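Local atomic coordinates of putative glycosyltransferase (Mannosyltransferase) involved in glycosylating the PBCV-1 major capsid protein (Paramecium bursaria Chlorella virus 1, PDB entry 2P6W), a protein that is the N-terminal domain of an enzyme that probably transfers sugar from a nucleotide-sugar donor, with manganese bound, in glycosylating the viral major capsid protein. Residues Pro47-Glu52 / Ser140-Ala145; Thr95-Leu100 / Tyr175-Ile180. All blocks are in the same frame, centred on the assembly; numbering follows the deposited sequence.

How the interactions relate
From the N terminus, the chain first passes through 47-52, in the loop that leads into helix 52-57. It then runs through 95-100, between strands 83-85 and 107-110. Segment 140-145, at the end of helix 132-140 and just beyond, closes interaction 1 over 87 residues. Segment 175-180 leads into strand 179-180 and closes interaction 2 over 74 residues. The segments alternate, so the two loops cross. Their centres lie about 29 Å apart, on opposite sides of the chain's centre. Interaction 1 is a surface salt bridge between two helix-flanking loops. Interaction 2 is a partly buried apolar contact between the loop before strand 107-110 and the segment that runs into strand 179-180, an outer strand of the three-stranded sheet.

Interaction 1. Residues Pro47-Glu52 / Ser140-Ala145; sequences PLETEE and SLRNEA
Glu49 and Arg142 form a bidentate salt bridge between two surface loops of the GT-A-like domain. Arg142 grips the carboxylate side-on, with NE and NH2. The bond from Arg142 NH2 to Glu49 OE2 is 2.9 Å long and uses the syn lone pair of that oxygen. Arg142 NE gives a straighter bond to Glu49 OE1, 3.1 Å with an N-H...O angle of 164°. A weak third bond runs from NE to Glu49 OE2. Both acceptors lie near the guanidinium plane, but the two flat groups are turned 43° apart. OE1 is met on its syn side, somewhat out of the carboxylate plane.

Extended chains bring the two groups together and cross at about a right angle. CG of Arg142 sits between its backbone N and carbonyl carbon (chi1 67°), and the chain then runs straight out to NE.

The next shell fixes the arginine. Its NH1 bonds to the backbone O of Trp139, and Trp139 also makes a cation-pi contact with it. Arg142 also touches Phe57 of helix 52-57, while Glu49 packs on Ala54 of the same helix. Arg142 lies in a type I beta turn from Leu141 to Glu144, with Glu144 N bonded to Leu141 O. Beside the bridge, Asn143 OD1 stands 3.4 Å from Glu49 OE1, two acceptors with no bond between them.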
loop_
_atom_site.group_PDB
_atom_site.type_symbol
_atom_site.label_atom_id
_atom_site.label_comp_id
_atom_site.label_asym_id
_atom_site.label_seq_id
_atom_site.Cartn_x
_atom_site.Cartn_y
_atom_site.Cartn_z
ATOM N N PRO A 47 9.130 -6.938 -13.533
ATOM C CA PRO A 47 10.167 -5.988 -13.126
ATOM C C PRO A 47 11.475 -6.282 -13.842
ATOM O O PRO A 47 11.813 -7.453 -14.052
ATOM C CB PRO A 47 10.315 -6.245 -11.623
ATOM C CG PRO A 47 9.060 -6.967 -11.216
ATOM C CD PRO A 47 8.625 -7.737 -12.400
ATOM N N LEU A 48 12.191 -5.226 -14.221
ATOM C CA LEU A 48 13.520 -5.363 -14.810
ATOM C C LEU A 48 14.571 -5.681 -13.756
ATOM O O LEU A 48 15.572 -6.351 -14.053
ATOM C CB LEU A 48 13.924 -4.089 -15.555
ATOM C CG LEU A 48 13.226 -3.749 -16.875
ATOM C CD1 LEU A 48 13.885 -2.511 -17.462
ATOM C CD2 LEU A 48 13.271 -4.908 -17.884
ATOM N N GLU A 49 14.354 -5.169 -12.537
ATOM C CA GLU A 49 15.245 -5.419 -11.403
ATOM C C GLU A 49 14.534 -6.382 -10.461
ATOM O O GLU A 49 13.545 -6.017 -9.829
ATOM C CB GLU A 49 15.599 -4.111 -10.682
ATOM C CG GLU A 49 16.366 -3.141 -11.565
ATOM C CD GLU A 49 16.618 -1.795 -10.921
ATOM O OE1 GLU A 49 17.138 -1.757 -9.790
ATOM O OE2 GLU A 49 16.322 -0.775 -11.576
ATOM N N THR A 50 15.032 -7.614 -10.383
ATOM C CA THR A 50 14.300 -8.691 -9.722
ATOM C C THR A 50 14.826 -9.109 -8.345
ATOM O O THR A 50 14.274 -10.032 -7.734
ATOM C CB THR A 50 14.249 -9.954 -10.604
ATOM O OG1 THR A 50 15.575 -10.267 -11.039
ATOM C CG2 THR A 50 13.343 -9.731 -11.814
ATOM N N GLU A 51 15.876 -8.450 -7.861
ATOM C CA GLU A 51 16.359 -8.699 -6.493
ATOM C C GLU A 51 15.337 -8.238 -5.445
ATOM O O GLU A 51 14.553 -7.309 -5.687
ATOM C CB GLU A 51 17.710 -8.016 -6.244
ATOM C CG GLU A 51 18.893 -8.638 -6.991
ATOM C CD GLU A 51 20.177 -7.860 -6.761
ATOM O OE1 GLU A 51 20.849 -8.095 -5.731
ATOM O OE2 GLU A 51 20.521 -7.008 -7.615
ATOM N N GLU A 52 15.359 -8.888 -4.285
ATOM C CA GLU A 52 14.394 -8.619 -3.215
ATOM C C GLU A 52 14.245 -7.124 -2.898
ATOM O O GLU A 52 13.124 -6.611 -2.828
ATOM C CB GLU A 52 14.760 -9.399 -1.949
ATOM C CG GLU A 52 13.790 -9.193 -0.783
ATOM C CD GLU A 52 14.165 -10.025 0.432
ATOM O OE1 GLU A 52 13.929 -11.254 0.391
ATOM O OE2 GLU A 52 14.693 -9.457 1.419
ATOM N N SER A 140 14.927 6.309 -6.268
ATOM C CA SER A 140 16.344 6.531 -6.620
ATOM C C SER A 140 17.295 5.972 -5.576
ATOM O O SER A 140 18.474 5.747 -5.878
ATOM C CB SER A 140 16.624 8.023 -6.817
ATOM O OG SER A 140 16.758 8.703 -5.573
ATOM N N LEU A 141 16.801 5.776 -4.352
ATOM C CA LEU A 141 17.660 5.346 -3.239
ATOM C C LEU A 141 17.764 3.827 -3.161
ATOM O O LEU A 141 18.456 3.296 -2.293
ATOM C CB LEU A 141 17.151 5.905 -1.906
ATOM C CG LEU A 141 17.328 7.410 -1.733
ATOM C CD1 LEU A 141 16.561 7.850 -0.527
ATOM C CD2 LEU A 141 18.799 7.790 -1.599
ATOM N N ARG A 142 17.086 3.128 -4.070
ATOM C CA ARG A 142 16.973 1.660 -3.974
ATOM C C ARG A 142 18.282 0.917 -3.967
ATOM O O ARG A 142 18.351 -0.194 -3.431
ATOM C CB ARG A 142 16.078 1.094 -5.080
ATOM C CG ARG A 142 16.655 1.237 -6.482
ATOM C CD ARG A 142 15.601 0.918 -7.507
ATOM N NE ARG A 142 16.094 0.968 -8.884
ATOM C CZ ARG A 142 16.262 2.086 -9.593
ATOM N NH1 ARG A 142 16.014 3.280 -9.054
ATOM N NH2 ARG A 142 16.699 2.006 -10.847
ATOM N N ASN A 143 19.297 1.503 -4.581
ATOM C CA ASN A 143 20.580 0.807 -4.698
ATOM C C ASN A 143 21.709 1.461 -3.908
ATOM O O ASN A 143 22.889 1.281 -4.228
ATOM C CB ASN A 143 20.971 0.625 -6.166
ATOM C CG ASN A 143 20.179 -0.478 -6.861
ATOM O OD1 ASN A 143 19.574 -0.252 -7.912
ATOM N ND2 ASN A 143 20.203 -1.682 -6.294
ATOM N N GLU A 144 21.337 2.211 -2.881
ATOM C CA GLU A 144 22.286 2.907 -2.031
ATOM C C GLU A 144 22.094 2.451 -0.582
ATOM O O GLU A 144 20.971 2.461 -0.075
ATOM C CB GLU A 144 22.022 4.414 -2.173
ATOM C CG GLU A 144 22.871 5.337 -1.347
ATOM C CD GLU A 144 22.619 6.804 -1.682
ATOM O OE1 GLU A 144 22.217 7.100 -2.837
ATOM O OE2 GLU A 144 22.831 7.659 -0.796
ATOM N N ALA A 145 23.177 2.016 0.070
ATOM C CA ALA A 145 23.136 1.697 1.501
ATOM C C ALA A 145 22.869 2.996 2.266
ATOM O O ALA A 145 23.395 4.042 1.878
ATOM C CB ALA A 145 24.452 1.092 1.955
#

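Interaction 2. Residues Thr95-Leu100 / Tyr175-Ile180; sequences TSFIDL and YTLNCI
A small apolar contact, bridged at its border by water, sets Phe97 and Ile98, in the loop before strand 107-110, against Thr176 and Leu177, in the segment entering strand 179-180. That strand pairs with 193-195, which carries His195 of the manganese site. Leu177 is the middle piece of the contact. Leu177 CD1 meets Ile98 CB at 3.7 Å and also touches Ile98 CG2. Leu177 CD2 lies 3.9 Å from Phe97 CB. With CG anti to the carbonyl carbon (chi1 -66°), the two methyls of Leu177 meet these neighbouring residues of the loop.

Phe97 also meets Thr176. Phe97 CD1 comes 3.7 Å from Thr176 CB, and the approach to the ring is oblique. Thr176 OG1 sits between its own backbone N and carbonyl carbon (chi1 59°), where it can reach a water. The water is hydrogen-bonded to Thr176 OG1 at 2.8 Å and donates a 2.7 Å bond to Phe97 O. It lies at the edge of the Phe97 ring, in the ring plane.

Strand 107-110 backs the contact: Ile98 touches His108 and Leu177 touches Phe110. Phe193 also packs on Leu177. Next along the chain, Asn178 OD1 bonds to ND1 of His195, making it a second-shell partner of the manganese ligand. The side chain of Leu177 is about 13 Å from the manganese ion. Across the two segments, the direct contacts are apolar, so the side chains meet by packing. The water supplies a polar link from one backbone carbonyl to one hydroxyl.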
loop_
_atom_site.group_PDB
_atom_site.type_symbol
_atom_site.label_atom_id
_atom_site.label_comp_id
_atom_site.label_asym_id
_atom_site.label_seq_id
_atom_site.Cartn_x
_atom_site.Cartn_y
_atom_site.Cartn_z
ATOM N N THR A 95 -12.901 7.361 3.116
ATOM C CA THR A 95 -13.062 8.533 3.963
ATOM C C THR A 95 -13.951 8.266 5.185
ATOM O O THR A 95 -14.004 9.096 6.100
ATOM C CB THR A 95 -13.551 9.731 3.129
ATOM O OG1 THR A 95 -14.639 9.312 2.298
ATOM C CG2 THR A 95 -12.405 10.235 2.235
ATOM N N SER A 96 -14.635 7.114 5.223
ATOM C CA SER A 96 -15.348 6.724 6.437
ATOM C C SER A 96 -14.391 6.187 7.503
ATOM O O SER A 96 -14.767 6.063 8.671
ATOM C CB SER A 96 -16.458 5.704 6.151
ATOM O OG SER A 96 -15.909 4.491 5.663
ATOM N N PHE A 97 -13.156 5.869 7.086
ATOM C CA PHE A 97 -12.157 5.220 7.954
ATOM C C PHE A 97 -10.984 6.131 8.299
ATOM O O PHE A 97 -10.270 5.887 9.280
ATOM C CB PHE A 97 -11.606 3.957 7.274
ATOM C CG PHE A 97 -12.624 2.859 7.130
ATOM C CD1 PHE A 97 -12.844 1.945 8.169
ATOM C CD2 PHE A 97 -13.362 2.742 5.967
ATOM C CE1 PHE A 97 -13.802 0.941 8.041
ATOM C CE2 PHE A 97 -14.309 1.727 5.819
ATOM C CZ PHE A 97 -14.525 0.828 6.851
ATOM N N ILE A 98 -10.771 7.161 7.483
ATOM C CA ILE A 98 -9.650 8.074 7.679
ATOM C C ILE A 98 -10.010 9.494 7.263
ATOM O O ILE A 98 -10.747 9.699 6.298
ATOM C CB ILE A 98 -8.354 7.565 6.935
ATOM C CG1 ILE A 98 -7.156 8.479 7.198
ATOM C CG2 ILE A 98 -8.592 7.389 5.446
ATOM C CD1 ILE A 98 -5.806 7.846 6.800
ATOM N N ASP A 99 -9.502 10.460 8.025
ATOM C CA ASP A 99 -9.730 11.873 7.781
ATOM C C ASP A 99 -8.581 12.379 6.905
ATOM O O ASP A 99 -7.433 12.449 7.365
ATOM C CB ASP A 99 -9.744 12.595 9.134
ATOM C CG ASP A 99 -9.888 14.095 9.012
ATOM O OD1 ASP A 99 -10.021 14.619 7.889
ATOM O OD2 ASP A 99 -9.885 14.746 10.078
ATOM N N LEU A 100 -8.899 12.721 5.653
ATOM C CA LEU A 100 -7.897 13.214 4.698
ATOM C C LEU A 100 -7.952 14.733 4.505
ATOM O O LEU A 100 -7.403 15.258 3.530
ATOM C CB LEU A 100 -8.050 12.501 3.345
ATOM C CG LEU A 100 -7.809 10.983 3.364
ATOM C CD1 LEU A 100 -8.135 10.376 2.005
ATOM C CD2 LEU A 100 -6.385 10.656 3.795
ATOM N N TYR A 175 -5.785 -0.895 12.533
ATOM C CA TYR A 175 -6.831 -1.913 12.734
ATOM C C TYR A 175 -7.838 -2.022 11.608
ATOM O O TYR A 175 -8.359 -3.112 11.370
ATOM C CB TYR A 175 -7.551 -1.741 14.076
ATOM C CG TYR A 175 -6.589 -1.563 15.213
ATOM C CD1 TYR A 175 -5.518 -2.454 15.399
ATOM C CD2 TYR A 175 -6.702 -0.471 16.077
ATOM C CE1 TYR A 175 -4.606 -2.267 16.445
ATOM C CE2 TYR A 175 -5.805 -0.283 17.120
ATOM C CZ TYR A 175 -4.760 -1.186 17.301
ATOM O OH TYR A 175 -3.849 -0.995 18.329
ATOM N N THR A 176 -8.095 -0.910 10.925
ATOM C CA THR A 176 -9.032 -0.931 9.804
ATOM C C THR A 176 -8.358 -0.787 8.443
ATOM O O THR A 176 -8.895 -1.300 7.451
ATOM C CB THR A 176 -10.104 0.159 9.912
ATOM O OG1 THR A 176 -9.472 1.440 9.968
ATOM C CG2 THR A 176 -10.974 -0.058 11.164
ATOM N N LEU A 177 -7.221 -0.083 8.384
ATOM C CA LEU A 177 -6.612 0.238 7.084
ATOM C C LEU A 177 -5.335 -0.537 6.709
ATOM O O LEU A 177 -4.890 -0.481 5.566
ATOM C CB LEU A 177 -6.392 1.746 6.925
ATOM C CG LEU A 177 -7.715 2.531 6.870
ATOM C CD1 LEU A 177 -7.473 4.001 7.105
ATOM C CD2 LEU A 177 -8.473 2.331 5.540
ATOM N N ASN A 178 -4.745 -1.239 7.667
ATOM C CA ASN A 178 -3.623 -2.127 7.344
ATOM C C ASN A 178 -3.710 -3.288 8.322
ATOM O O ASN A 178 -2.839 -3.492 9.167
ATOM C CB ASN A 178 -2.287 -1.387 7.425
ATOM C CG ASN A 178 -1.133 -2.186 6.826
ATOM O OD1 ASN A 178 -1.263 -3.381 6.519
ATOM N ND2 ASN A 178 0.015 -1.518 6.633
ATOM N N CYS A 179 -4.823 -4.015 8.219
ATOM C CA CYS A 179 -5.160 -5.000 9.231
ATOM C C CYS A 179 -4.476 -6.328 8.944
ATOM O O CYS A 179 -5.014 -7.203 8.246
ATOM C CB CYS A 179 -6.681 -5.144 9.342
ATOM S SG CYS A 179 -7.111 -6.182 10.750
ATOM N N ILE A 180 -3.254 -6.452 9.465
ATOM C CA ILE A 180 -2.447 -7.659 9.309
ATOM C C ILE A 180 -3.181 -8.862 9.907
ATOM O O ILE A 180 -3.582 -8.842 11.077
ATOM C CB ILE A 180 -1.051 -7.458 9.946
ATOM C CG1 ILE A 180 -0.264 -6.384 9.170
ATOM C CG2 ILE A 180 -0.279 -8.774 9.990
ATOM C CD1 ILE A 180 1.033 -5.953 9.837
HETATM O O HOH W 1 -10.677 3.801 10.925
#